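Local coordinates for diaminopropionate ammonia-lyase (Escherichia coli, PDB 4D9K), which uses pyridoxal 5'-phosphate, one per subunit of a homodimer, to catalyse the alpha,beta-elimination of both L- and D-2,3-diaminopropionate, giving pyruvate and ammonia, at residues 57-62 / 363-368; 72-77 / 378-383; 116-121 / 141-146; 224-229 / 252-257. All coordinates share one frame; numbering follows the deposited sequence.

Contact 1 of 4, residues 57-62 / 363-368; sequences FGVKKI and LALNKD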
loop_
_atom_site.group_PDB
_atom_site.type_symbol
_atom_site.label_atom_id
_atom_site.label_comp_id
_atom_site.label_asym_id
_atom_site.label_seq_id
_atom_site.Cartn_x
_atom_site.Cartn_y
_atom_site.Cartn_z
ATOM N N PHE A 57 -1.519 -5.949 -16.664
ATOM C CA PHE A 57 -2.658 -5.330 -17.347
ATOM C C PHE A 57 -2.675 -5.588 -18.859
ATOM O O PHE A 57 -3.682 -5.349 -19.522
ATOM C CB PHE A 57 -2.690 -3.817 -17.065
ATOM C CG PHE A 57 -3.191 -3.450 -15.681
ATOM C CD1 PHE A 57 -3.319 -4.407 -14.677
ATOM C CD2 PHE A 57 -3.499 -2.127 -15.378
ATOM C CE1 PHE A 57 -3.775 -4.057 -13.410
ATOM C CE2 PHE A 57 -3.959 -1.771 -14.111
ATOM C CZ PHE A 57 -4.094 -2.737 -13.127
ATOM N N GLY A 58 -1.563 -6.077 -19.400
ATOM C CA GLY A 58 -1.483 -6.410 -20.822
ATOM C C GLY A 58 -1.238 -5.215 -21.729
ATOM O O GLY A 58 -1.763 -5.161 -22.841
ATOM N N VAL A 59 -0.450 -4.256 -21.250
ATOM C CA VAL A 59 -0.020 -3.105 -22.054
ATOM C C VAL A 59 1.502 -2.993 -21.997
ATOM O O VAL A 59 2.144 -3.667 -21.189
ATOM C CB VAL A 59 -0.669 -1.779 -21.586
ATOM C CG1 VAL A 59 -2.177 -1.796 -21.820
ATOM C CG2 VAL A 59 -0.344 -1.498 -20.122
ATOM N N LYS A 60 2.086 -2.154 -22.850
ATOM C CA LYS A 60 3.543 -2.047 -22.902
ATOM C C LYS A 60 4.110 -1.276 -21.712
ATOM O O LYS A 60 5.107 -1.701 -21.121
ATOM C CB LYS A 60 4.015 -1.418 -24.212
ATOM C CG LYS A 60 5.486 -1.669 -24.501
ATOM C CD LYS A 60 5.905 -1.032 -25.817
ATOM C CE LYS A 60 7.293 -1.494 -26.246
ATOM N NZ LYS A 60 7.854 -0.556 -27.255
ATOM N N LYS A 61 3.478 -0.151 -21.369
ATOM C CA LYS A 61 3.987 0.741 -20.328
ATOM C C LYS A 61 2.870 1.477 -19.608
ATOM O O LYS A 61 1.882 1.885 -20.222
ATOM C CB LYS A 61 4.950 1.784 -20.919
ATOM C CG LYS A 61 6.293 1.245 -21.408
ATOM C CD LYS A 61 7.290 1.137 -20.266
ATOM C CE LYS A 61 8.575 0.468 -20.724
ATOM N NZ LYS A 61 9.619 0.505 -19.659
ATOM N N ILE A 62 3.047 1.644 -18.303
ATOM C CA ILE A 62 2.245 2.575 -17.520
ATOM C C ILE A 62 3.190 3.560 -16.834
ATOM O O ILE A 62 4.047 3.166 -16.044
ATOM C CB ILE A 62 1.334 1.855 -16.502
ATOM C CG1 ILE A 62 0.435 0.842 -17.229
ATOM C CG2 ILE A 62 0.512 2.873 -15.713
ATOM C CD1 ILE A 62 -0.407 -0.042 -16.330
ATOM N N LEU A 363 -10.954 1.134 -25.852
ATOM C CA LEU A 363 -9.949 2.120 -25.471
ATOM C C LEU A 363 -8.637 1.916 -26.227
ATOM O O LEU A 363 -7.647 2.598 -25.951
ATOM C CB LEU A 363 -9.684 2.055 -23.963
ATOM C CG LEU A 363 -10.867 2.043 -22.988
ATOM C CD1 LEU A 363 -10.424 1.510 -21.638
ATOM C CD2 LEU A 363 -11.511 3.413 -22.853
ATOM N N ALA A 364 -8.641 0.976 -27.171
ATOM C CA ALA A 364 -7.451 0.604 -27.955
ATOM C C ALA A 364 -6.215 0.319 -27.087
ATOM O O ALA A 364 -5.095 0.658 -27.451
ATOM C CB ALA A 364 -7.152 1.649 -29.026
ATOM N N LEU A 365 -6.440 -0.298 -25.931
ATOM C CA LEU A 365 -5.359 -0.740 -25.062
ATOM C C LEU A 365 -4.895 -2.125 -25.502
ATOM O O LEU A 365 -5.711 -3.036 -25.665
ATOM C CB LEU A 365 -5.812 -0.769 -23.597
ATOM C CG LEU A 365 -6.172 0.556 -22.904
ATOM C CD1 LEU A 365 -6.687 0.294 -21.499
ATOM C CD2 LEU A 365 -5.002 1.536 -22.872
ATOM N N ASN A 366 -3.587 -2.273 -25.693
ATOM C CA ASN A 366 -3.007 -3.530 -26.180
ATOM C C ASN A 366 -1.522 -3.671 -25.826
ATOM O O ASN A 366 -0.922 -2.748 -25.269
ATOM C CB ASN A 366 -3.234 -3.680 -27.694
ATOM C CG ASN A 366 -2.542 -2.597 -28.511
ATOM O OD1 ASN A 366 -1.598 -1.952 -28.052
ATOM N ND2 ASN A 366 -3.007 -2.405 -29.741
ATOM N N LYS A 367 -0.931 -4.813 -26.173
ATOM C CA LYS A 367 0.469 -5.113 -25.837
ATOM C C LYS A 367 1.465 -3.987 -26.168
ATOM O O LYS A 367 2.547 -3.930 -25.594
ATOM C CB LYS A 367 0.911 -6.442 -26.477
ATOM C CG LYS A 367 1.115 -6.391 -27.988
ATOM C CD LYS A 367 1.734 -7.678 -28.506
ATOM C CE LYS A 367 1.957 -7.621 -30.011
ATOM N NZ LYS A 367 3.021 -6.650 -30.398
ATOM N N ASP A 368 1.087 -3.096 -27.080
ATOM C CA ASP A 368 1.939 -1.976 -27.486
ATOM C C ASP A 368 1.601 -0.636 -26.806
ATOM O O ASP A 368 2.327 0.347 -26.976
ATOM C CB ASP A 368 1.880 -1.806 -29.004
ATOM C CG ASP A 368 2.359 -3.042 -29.752
ATOM O OD1 ASP A 368 3.374 -3.651 -29.337
ATOM O OD2 ASP A 368 1.711 -3.399 -30.759
#

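Contact 2 of 4, residues 72-77 / 378-383; sequences GLNAFK and GDTDVK. With PO4 (phosphate ion), chain E.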
loop_
_atom_site.group_PDB
_atom_site.type_symbol
_atom_site.label_atom_id
_atom_site.label_comp_id
_atom_site.label_asym_id
_atom_site.label_seq_id
_atom_site.Cartn_x
_atom_site.Cartn_y
_atom_site.Cartn_z
ATOM N N GLY A 72 6.567 21.268 -1.607
ATOM C CA GLY A 72 6.004 20.643 -0.403
ATOM C C GLY A 72 4.487 20.539 -0.418
ATOM O O GLY A 72 3.865 20.248 0.609
ATOM N N LEU A 73 3.894 20.756 -1.589
ATOM C CA LEU A 73 2.454 20.977 -1.714
ATOM C C LEU A 73 1.612 19.697 -1.728
ATOM O O LEU A 73 0.410 19.742 -1.444
ATOM C CB LEU A 73 2.157 21.833 -2.956
ATOM C CG LEU A 73 2.345 23.366 -2.978
ATOM C CD1 LEU A 73 1.311 24.070 -2.105
ATOM C CD2 LEU A 73 3.756 23.822 -2.622
ATOM N N ASN A 74 2.237 18.566 -2.062
ATOM C CA ASN A 74 1.544 17.273 -2.158
ATOM C C ASN A 74 0.484 17.258 -3.272
ATOM O O ASN A 74 -0.423 16.421 -3.277
ATOM C CB ASN A 74 0.928 16.879 -0.799
ATOM C CG ASN A 74 0.830 15.375 -0.603
ATOM O OD1 ASN A 74 1.476 14.595 -1.307
ATOM N ND2 ASN A 74 0.021 14.959 0.364
ATOM N N ALA A 75 0.618 18.194 -4.212
ATOM C CA ALA A 75 -0.312 18.360 -5.332
ATOM C C ALA A 75 0.294 19.283 -6.385
ATOM O O ALA A 75 1.233 20.027 -6.098
ATOM C CB ALA A 75 -1.655 18.906 -4.849
ATOM N N PHE A 76 -0.260 19.241 -7.595
ATOM C CA PHE A 76 0.303 19.944 -8.747
ATOM C C PHE A 76 -0.074 21.423 -8.828
ATOM O O PHE A 76 0.588 22.192 -9.528
ATOM C CB PHE A 76 -0.135 19.249 -10.048
ATOM C CG PHE A 76 -1.528 19.600 -10.484
ATOM C CD1 PHE A 76 -2.633 19.037 -9.852
ATOM C CD2 PHE A 76 -1.739 20.506 -11.516
ATOM C CE1 PHE A 76 -3.922 19.363 -10.243
ATOM C CE2 PHE A 76 -3.025 20.838 -11.910
ATOM C CZ PHE A 76 -4.118 20.270 -11.271
ATOM N N LYS A 77 -1.133 21.814 -8.125
ATOM C CA LYS A 77 -1.835 23.076 -8.417
ATOM C C LYS A 77 -1.023 24.378 -8.339
ATOM O O LYS A 77 -1.408 25.367 -8.962
ATOM C CB LYS A 77 -3.142 23.189 -7.619
ATOM C CG LYS A 77 -4.127 22.095 -7.971
ATOM C CD LYS A 77 -5.550 22.604 -8.049
ATOM C CE LYS A 77 -6.486 21.506 -8.527
ATOM N NZ LYS A 77 -7.906 21.867 -8.265
ATOM N N GLY A 378 -1.156 13.777 -3.805
ATOM C CA GLY A 378 -0.873 12.716 -2.849
ATOM C C GLY A 378 -1.937 12.660 -1.767
ATOM O O GLY A 378 -3.093 13.044 -1.991
ATOM N N ASP A 379 -1.539 12.189 -0.590
ATOM C CA ASP A 379 -2.456 12.021 0.519
ATOM C C ASP A 379 -2.725 13.366 1.209
ATOM O O ASP A 379 -2.291 13.598 2.337
ATOM C CB ASP A 379 -1.947 10.950 1.502
ATOM C CG ASP A 379 -0.578 11.278 2.085
ATOM O OD1 ASP A 379 0.232 11.969 1.416
ATOM O OD2 ASP A 379 -0.312 10.822 3.220
ATOM N N THR A 380 -3.436 14.240 0.497
ATOM C CA THR A 380 -3.767 15.587 0.968
ATOM C C THR A 380 -4.798 15.549 2.102
ATOM O O THR A 380 -4.884 16.470 2.914
ATOM C CB THR A 380 -4.237 16.495 -0.189
ATOM O OG1 THR A 380 -5.185 15.794 -1.011
ATOM C CG2 THR A 380 -3.046 16.900 -1.052
ATOM N N ASP A 381 -5.569 14.467 2.143
ATOM C CA ASP A 381 -6.417 14.159 3.280
ATOM C C ASP A 381 -6.032 12.772 3.793
ATOM O O ASP A 381 -6.495 11.743 3.287
ATOM C CB ASP A 381 -7.906 14.267 2.909
ATOM C CG ASP A 381 -8.830 13.751 4.001
ATOM O OD1 ASP A 381 -8.343 13.134 4.973
ATOM O OD2 ASP A 381 -10.056 13.944 3.869
ATOM N N VAL A 382 -5.182 12.782 4.818
ATOM C CA VAL A 382 -4.563 11.595 5.398
ATOM C C VAL A 382 -5.596 10.627 5.965
ATOM O O VAL A 382 -5.483 9.405 5.790
ATOM C CB VAL A 382 -3.516 12.019 6.461
ATOM C CG1 VAL A 382 -3.226 10.910 7.458
ATOM C CG2 VAL A 382 -2.233 12.464 5.771
ATOM N N LYS A 383 -6.608 11.187 6.631
ATOM C CA LYS A 383 -7.690 10.411 7.205
ATOM C C LYS A 383 -8.398 9.593 6.128
ATOM O O LYS A 383 -8.499 8.374 6.236
ATOM C CB LYS A 383 -8.668 11.338 7.931
ATOM C CG LYS A 383 -9.929 10.656 8.425
ATOM C CD LYS A 383 -10.703 11.531 9.406
ATOM C CE LYS A 383 -11.939 10.807 9.910
ATOM N NZ LYS A 383 -12.801 10.339 8.781
HETATM P P PO4 E . -8.726 20.626 -12.484
HETATM O O1 PO4 E . -9.432 21.257 -11.304
HETATM O O2 PO4 E . -7.987 21.641 -13.305
HETATM O O3 PO4 E . -9.763 19.985 -13.364
HETATM O O4 PO4 E . -7.740 19.603 -11.968
HETATM O O HOH W 1 2.365 11.820 -0.538
#

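Contact 3 of 4, residues 116-121 / 141-146; sequences ATTTDG and YMPKGS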
loop_
_atom_site.group_PDB
_atom_site.type_symbol
_atom_site.label_atom_id
_atom_site.label_comp_id
_atom_site.label_asym_id
_atom_site.label_seq_id
_atom_site.Cartn_x
_atom_site.Cartn_y
_atom_site.Cartn_z
ATOM N N ALA A 116 -7.516 36.526 -3.215
ATOM C CA ALA A 116 -8.678 35.807 -2.705
ATOM C C ALA A 116 -9.106 34.683 -3.641
ATOM O O ALA A 116 -9.099 34.847 -4.863
ATOM C CB ALA A 116 -9.832 36.768 -2.470
ATOM N N THR A 117 -9.473 33.543 -3.060
ATOM C CA THR A 117 -9.982 32.412 -3.835
ATOM C C THR A 117 -10.795 31.417 -3.007
ATOM O O THR A 117 -10.573 31.259 -1.806
ATOM C CB THR A 117 -8.858 31.668 -4.600
ATOM O OG1 THR A 117 -9.437 30.682 -5.461
ATOM C CG2 THR A 117 -7.874 30.995 -3.650
ATOM N N THR A 118 -11.741 30.762 -3.667
ATOM C CA THR A 118 -12.442 29.624 -3.096
ATOM C C THR A 118 -11.740 28.345 -3.545
ATOM O O THR A 118 -11.264 28.256 -4.678
ATOM C CB THR A 118 -13.922 29.603 -3.528
ATOM O OG1 THR A 118 -14.533 30.851 -3.193
ATOM C CG2 THR A 118 -14.682 28.483 -2.835
ATOM N N THR A 119 -11.664 27.363 -2.649
ATOM C CA THR A 119 -11.037 26.084 -2.971
ATOM C C THR A 119 -11.662 24.898 -2.242
ATOM O O THR A 119 -12.245 25.050 -1.162
ATOM C CB THR A 119 -9.516 26.109 -2.691
ATOM O OG1 THR A 119 -8.882 25.018 -3.372
ATOM C CG2 THR A 119 -9.223 26.011 -1.194
ATOM N N ASP A 120 -11.542 23.724 -2.860
ATOM C CA ASP A 120 -11.845 22.454 -2.210
ATOM C C ASP A 120 -10.624 21.946 -1.455
ATOM O O ASP A 120 -10.739 21.066 -0.598
ATOM C CB ASP A 120 -12.278 21.409 -3.239
ATOM C CG ASP A 120 -13.690 21.630 -3.737
ATOM O OD1 ASP A 120 -14.593 21.870 -2.903
ATOM O OD2 ASP A 120 -13.895 21.551 -4.967
ATOM N N GLY A 121 -9.456 22.495 -1.786
ATOM C CA GLY A 121 -8.223 22.148 -1.096
ATOM C C GLY A 121 -6.961 22.602 -1.803
ATOM O O GLY A 121 -6.333 23.587 -1.398
ATOM N N TYR A 141 -11.264 30.912 0.860
ATOM C CA TYR A 141 -12.586 30.526 1.326
ATOM C C TYR A 141 -12.824 29.056 0.999
ATOM O O TYR A 141 -12.433 28.585 -0.072
ATOM C CB TYR A 141 -13.660 31.393 0.660
ATOM C CG TYR A 141 -13.667 32.845 1.085
ATOM C CD1 TYR A 141 -14.717 33.360 1.844
ATOM C CD2 TYR A 141 -12.636 33.711 0.717
ATOM C CE1 TYR A 141 -14.735 34.693 2.232
ATOM C CE2 TYR A 141 -12.643 35.042 1.103
ATOM C CZ TYR A 141 -13.695 35.529 1.858
ATOM O OH TYR A 141 -13.705 36.852 2.237
ATOM N N MET A 142 -13.449 28.332 1.923
ATOM C CA MET A 142 -13.768 26.918 1.711
ATOM C C MET A 142 -15.221 26.611 2.093
ATOM O O MET A 142 -15.715 27.123 3.098
ATOM C CB MET A 142 -12.793 26.013 2.477
ATOM C CG MET A 142 -11.350 26.089 1.989
ATOM S SD MET A 142 -10.229 24.907 2.768
ATOM C CE MET A 142 -10.582 23.422 1.832
ATOM N N PRO A 143 -15.915 25.784 1.281
ATOM C CA PRO A 143 -17.308 25.400 1.552
ATOM C C PRO A 143 -17.446 24.491 2.777
ATOM O O PRO A 143 -16.440 24.002 3.298
ATOM C CB PRO A 143 -17.712 24.642 0.281
ATOM C CG PRO A 143 -16.430 24.117 -0.267
ATOM C CD PRO A 143 -15.420 25.188 0.026
ATOM N N LYS A 144 -18.681 24.269 3.228
ATOM C CA LYS A 144 -18.936 23.408 4.385
ATOM C C LYS A 144 -18.620 21.944 4.087
ATOM O O LYS A 144 -18.782 21.478 2.956
ATOM C CB LYS A 144 -20.374 23.569 4.908
ATOM C CG LYS A 144 -21.476 23.062 3.984
ATOM C CD LYS A 144 -22.862 23.358 4.541
ATOM C CE LYS A 144 -23.213 22.471 5.727
ATOM N NZ LYS A 144 -24.546 22.819 6.296
ATOM N N GLY A 145 -18.155 21.236 5.111
ATOM C CA GLY A 145 -17.766 19.838 4.973
ATOM C C GLY A 145 -16.335 19.664 4.503
ATOM O O GLY A 145 -15.887 18.537 4.287
ATOM N N SER A 146 -15.623 20.781 4.336
ATOM C CA SER A 146 -14.210 20.763 3.947
ATOM C C SER A 146 -13.361 20.167 5.061
ATOM O O SER A 146 -13.543 20.501 6.235
ATOM C CB SER A 146 -13.711 22.175 3.622
ATOM O OG SER A 146 -14.326 22.689 2.456
#

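Contact 4 of 4, residues 224-229 / 252-257; sequences PTHVLL and NLHSII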
loop_
_atom_site.group_PDB
_atom_site.type_symbol
_atom_site.label_atom_id
_atom_site.label_comp_id
_atom_site.label_asym_id
_atom_site.label_seq_id
_atom_site.Cartn_x
_atom_site.Cartn_y
_atom_site.Cartn_z
ATOM N N PRO A 224 4.083 8.141 -25.959
ATOM C CA PRO A 224 2.794 7.768 -25.379
ATOM C C PRO A 224 1.718 7.573 -26.444
ATOM O O PRO A 224 1.560 8.416 -27.328
ATOM C CB PRO A 224 2.451 8.967 -24.496
ATOM C CG PRO A 224 3.126 10.108 -25.159
ATOM C CD PRO A 224 4.414 9.550 -25.701
ATOM N N THR A 225 0.991 6.464 -26.356
ATOM C CA THR A 225 -0.148 6.216 -27.234
ATOM C C THR A 225 -1.422 6.719 -26.569
ATOM O O THR A 225 -2.377 7.111 -27.246
ATOM C CB THR A 225 -0.306 4.719 -27.553
ATOM O OG1 THR A 225 -0.348 3.969 -26.332
ATOM C CG2 THR A 225 0.851 4.218 -28.424
ATOM N N HIS A 226 -1.423 6.702 -25.237
ATOM C CA HIS A 226 -2.596 7.065 -24.446
ATOM C C HIS A 226 -2.256 8.033 -23.355
ATOM O O HIS A 226 -1.103 8.149 -22.948
ATOM C CB HIS A 226 -3.224 5.825 -23.811
ATOM C CG HIS A 226 -3.810 4.851 -24.803
ATOM N ND1 HIS A 226 -3.044 4.090 -25.610
ATOM C CD2 HIS A 226 -5.130 4.510 -25.075
ATOM C CE1 HIS A 226 -3.834 3.317 -26.373
ATOM N NE2 HIS A 226 -5.111 3.573 -26.041
ATOM N N VAL A 227 -3.279 8.729 -22.871
ATOM C CA VAL A 227 -3.175 9.536 -21.665
ATOM C C VAL A 227 -4.549 9.593 -20.991
ATOM O O VAL A 227 -5.572 9.791 -21.661
ATOM C CB VAL A 227 -2.588 10.950 -21.943
ATOM C CG1 VAL A 227 -3.509 11.778 -22.833
ATOM C CG2 VAL A 227 -2.293 11.687 -20.638
ATOM N N LEU A 228 -4.576 9.364 -19.682
ATOM C CA LEU A 228 -5.802 9.547 -18.909
ATOM C C LEU A 228 -5.678 10.814 -18.095
ATOM O O LEU A 228 -4.708 11.003 -17.368
ATOM C CB LEU A 228 -6.106 8.345 -18.003
ATOM C CG LEU A 228 -6.658 7.114 -18.727
ATOM C CD1 LEU A 228 -5.524 6.198 -19.176
ATOM C CD2 LEU A 228 -7.646 6.355 -17.853
ATOM N N LEU A 229 -6.654 11.695 -18.244
ATOM C CA LEU A 229 -6.651 12.944 -17.511
ATOM C C LEU A 229 -7.945 13.059 -16.734
ATOM O O LEU A 229 -9.036 12.987 -17.319
ATOM C CB LEU A 229 -6.480 14.129 -18.468
ATOM C CG LEU A 229 -5.249 14.102 -19.384
ATOM C CD1 LEU A 229 -5.373 15.153 -20.475
ATOM C CD2 LEU A 229 -3.953 14.281 -18.596
ATOM N N ASN A 252 -2.642 11.065 -33.186
ATOM C CA ASN A 252 -1.670 10.075 -32.705
ATOM C C ASN A 252 -1.666 9.879 -31.195
ATOM O O ASN A 252 -0.734 9.289 -30.644
ATOM C CB ASN A 252 -0.261 10.470 -33.145
ATOM C CG ASN A 252 -0.113 10.516 -34.645
ATOM O OD1 ASN A 252 0.607 11.360 -35.178
ATOM N ND2 ASN A 252 -0.802 9.618 -35.338
ATOM N N LEU A 253 -2.703 10.378 -30.530
ATOM C CA LEU A 253 -2.771 10.328 -29.081
ATOM C C LEU A 253 -4.202 10.019 -28.661
ATOM O O LEU A 253 -5.121 10.786 -28.948
ATOM C CB LEU A 253 -2.299 11.667 -28.514
ATOM C CG LEU A 253 -1.680 11.851 -27.122
ATOM C CD1 LEU A 253 -2.686 12.493 -26.181
ATOM C CD2 LEU A 253 -1.068 10.586 -26.522
ATOM N N HIS A 254 -4.386 8.869 -28.017
ATOM C CA HIS A 254 -5.701 8.426 -27.564
ATOM C C HIS A 254 -5.917 8.960 -26.175
ATOM O O HIS A 254 -5.454 8.376 -25.198
ATOM C CB HIS A 254 -5.777 6.904 -27.582
ATOM C CG HIS A 254 -7.174 6.351 -27.421
ATOM N ND1 HIS A 254 -7.759 5.582 -28.359
ATOM C CD2 HIS A 254 -8.099 6.476 -26.383
ATOM C CE1 HIS A 254 -8.993 5.231 -27.947
ATOM N NE2 HIS A 254 -9.200 5.780 -26.739
ATOM N N SER A 255 -6.608 10.088 -26.079
ATOM C CA SER A 255 -6.799 10.763 -24.792
ATOM C C SER A 255 -8.140 10.412 -24.181
ATOM O O SER A 255 -9.174 10.519 -24.835
ATOM C CB SER A 255 -6.668 12.278 -24.937
ATOM O OG SER A 255 -7.662 12.799 -25.797
ATOM N N ILE A 256 -8.108 9.997 -22.920
ATOM C CA ILE A 256 -9.307 9.610 -22.193
ATOM C C ILE A 256 -9.504 10.562 -21.026
ATOM O O ILE A 256 -8.625 10.694 -20.172
ATOM C CB ILE A 256 -9.201 8.169 -21.659
ATOM C CG1 ILE A 256 -8.884 7.190 -22.795
ATOM C CG2 ILE A 256 -10.484 7.767 -20.952
ATOM C CD1 ILE A 256 -8.364 5.854 -22.313
ATOM N N ILE A 257 -10.658 11.225 -20.993
ATOM C CA ILE A 257 -10.961 12.174 -19.931
ATOM C C ILE A 257 -11.869 11.497 -18.927
ATOM O O ILE A 257 -12.975 11.060 -19.260
ATOM C CB ILE A 257 -11.596 13.479 -20.464
ATOM C CG1 ILE A 257 -10.710 14.118 -21.543
ATOM C CG2 ILE A 257 -11.902 14.452 -19.323
ATOM C CD1 ILE A 257 -9.270 14.362 -21.138
#

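Contact 1 of 4, residues 57-62 / 363-368
Two helix-to-strand connections, residues 57-62 and 363-368, run past each other where Val59 and Lys60 meet Asn366 and Lys367 at the solvent-exposed edge of the mixed beta sheet. The pair illustrates how turns can pack through backbone atoms without a single conventional hydrogen bond between them. Gly58, with positive phi after helix 51-57, brings its O to 3.3 Å from Asn366 C. One residue on, Val59 CA makes a CA-H...O contact with Asn366 O at 3.4 Å, with an angle of 159° at the hydrogen. Val59 CG1 stands anti to its own carbonyl carbon (chi1 -66°), which brings this methyl alongside the opposite backbone, 4.2 Å from Leu365 CB; Leu365 itself is buried against Leu347. At the other end the root of Lys60 does the touching: its CB lies 3.2 Å from Lys367 O, while the extended chain leads the ammonium away, leaving Lys60 NZ 5.8 Å from Asp368 OD1, a spacing at which opposite charges may attract but do not pair. Residues 363-368 are shaped largely from within. Ala364 closes helix 356-362 in a Schellman motif, then Asn366 OD1 accepts from Asp368 N at 3.1 Å, the donor standing above the carbonyl plane, to form an Asx turn. Lys367 NZ folds back to Asp368 OD1 (3.2 Å) in a salt bridge between neighbours. Just beyond, backbone bonds from Lys61 to Ala369 and Val371 begin the pairing of strands 61-66 and 370-375. Adjacent parallel strands, each preceded by a helix and a short turn, are typical of an alpha/beta fold.

Contact 2 of 4, residues 72-77 / 378-383
A buried polar contact between two loops joins Asn74, just ahead of the cofactor lysine, to Gly378 and Asp379, which follow strand 370-375 and lead toward helix 382-391. Asn74 O accepts from Gly378 N at 2.8 Å in a nearly straight bond (169°), and Asn74 ND2 donates to Asp379 OD1 at 3.2 Å. That second bond lies close to the amide plane of Asn74 yet reaches the carboxylate from above, the two flat groups standing 89° apart. A water donates to both Asn74 OD1 (3.0 Å) and Asp379 OD1 (2.9 Å), tying both amide ends, which should fix the flip of the amide. This is the active-site loop of a fold type II pyridoxal-phosphate enzyme: Lys77 carries the cofactor in the working enzyme and is the inferred proton acceptor for the D-isomer. Here a phosphate ion, probably from the crystallisation liquor, lies near it, with a weak bond of 3.5 Å from Lys77 NZ to O1. The backbone amides of Gly234 and Met236 also hold this ion, perhaps marking where the cofactor phosphate sits. With CG trans to the backbone N (chi1 -151°), the asparagine reaches across, and its OD1 settles 3.4 Å from Gly378 CA, where no side chain stands in the way. Asp379 sits at the centre of an inverse gamma turn, closed by a weak bond from Thr380 N to Gly378 O. The next residue lays its methyl on the same backbone group, Thr380 CG2 to Asn74 O 3.5 Å, while its hydroxyl bonds to Glu377.

Contact 3 of 4, residues 116-121 / 141-146
Thr119 and Met142 run alongside each other in the same direction where two adjacent parallel strands, 114-118 and 137-142, end, with Thr119 CG2 3.8 Å from Met142 CG. Thr119 turns OG1 trans to its backbone N (chi1 -163°); there the hydroxyl accepts from Gly121 N at 3.0 Å, closing an ST turn, and is also bonded to Gly124 N at the start of helix 122-133. Met142 leaves extended and then bends at its last torsion (chi3 81°), which brings CE to 3.4 Å from Asp120 O. The Asp120 side chain crosses that of Pro143 nearly perpendicularly, OD1 lying 3.9 Å from Pro143 CG. Behind these groups Tyr141 N donates to Thr117 O at 2.8 Å and Thr119 N to Tyr141 O at 3.0 Å. On the face of Thr118 and Tyr141 the two side chains cross at a right angle, and Thr118 OG1 bonds to Thr175 of the covering helix 168-182. Past the strand, Ser146 OG donates to Pro143 O at 2.6 Å within a type II turn. Such packing is typical of a beta-alpha-beta unit in which the loop after the C-terminal end of the first strand carries an active-site residue, here Asp120, the inferred proton acceptor for the L-isomer.

Contact 4 of 4, residues 224-229 / 252-257
Val227 O takes a hydrogen bond from Ile256 N of the neighbouring strand at 2.8 Å, almost straight (177°), and a weaker CA-H...O contact from Ser255 CA at 3.5 Å. The same pairing recurs along the strands, beginning with His254 N to Thr225 O at 2.8 Å and ending with Leu229 N on Ile256 O. Four parallel bridges in register thus join strands 226-230 and 254-260, the two strands of a beta-alpha-beta crossover whose connecting helix, 235-248, packs on the face carrying Val227, Ser255, Leu229 and Ile257. On that side Val227 holds CG1 between its backbone N and carbonyl carbon (chi1 65°), aiming this methyl across to Leu253 CD1 at 3.5 Å. Farther on, Leu229 CB meets Ile257 CD1 at 3.9 Å. The opposite face begins with two histidines, His226 and His254. Their ring planes are 26° apart and offset, with little of one ring above the other and centroids separated by 4.8 Å. What sits over the His226 face is rather His254 CB, a CH-pi contact 3.8 Å from the ring centroid. Polar bonds hold the rotation of the His226 ring: Thr225 OG1 meets its ND1 at 2.8 Å in the ring plane, and NE2 bonds to Leu363 O. His254 NE2 is taken by Gln308 on the other neighbouring strand, 308-312, while Leu228 and Ile256 extend this face as plain apolar packing.

How the contacts relate
Contacts 1 and 4 belong to one mixed sheet and touch, His226 of contact 4 reaching the Leu363 carbonyl of contact 1; yet one is a surface meeting of turns without cross-bonds, the other a buried strand pair with regular hydrogen bonding. Contact 3 repeats the parallel pairing of contact 4 in the separate four-stranded sheet, with one bridge, at the point where the strands give way to loops. Contact 2, also buried, adds side-chain amide, carboxylate and water to one backbone bond between loops. It lies between the two sheets, about 6 Å from contact 3 by nearest atoms; the two hold the lysine and the aspartate thought to act as proton acceptors for the D- and L-isomers.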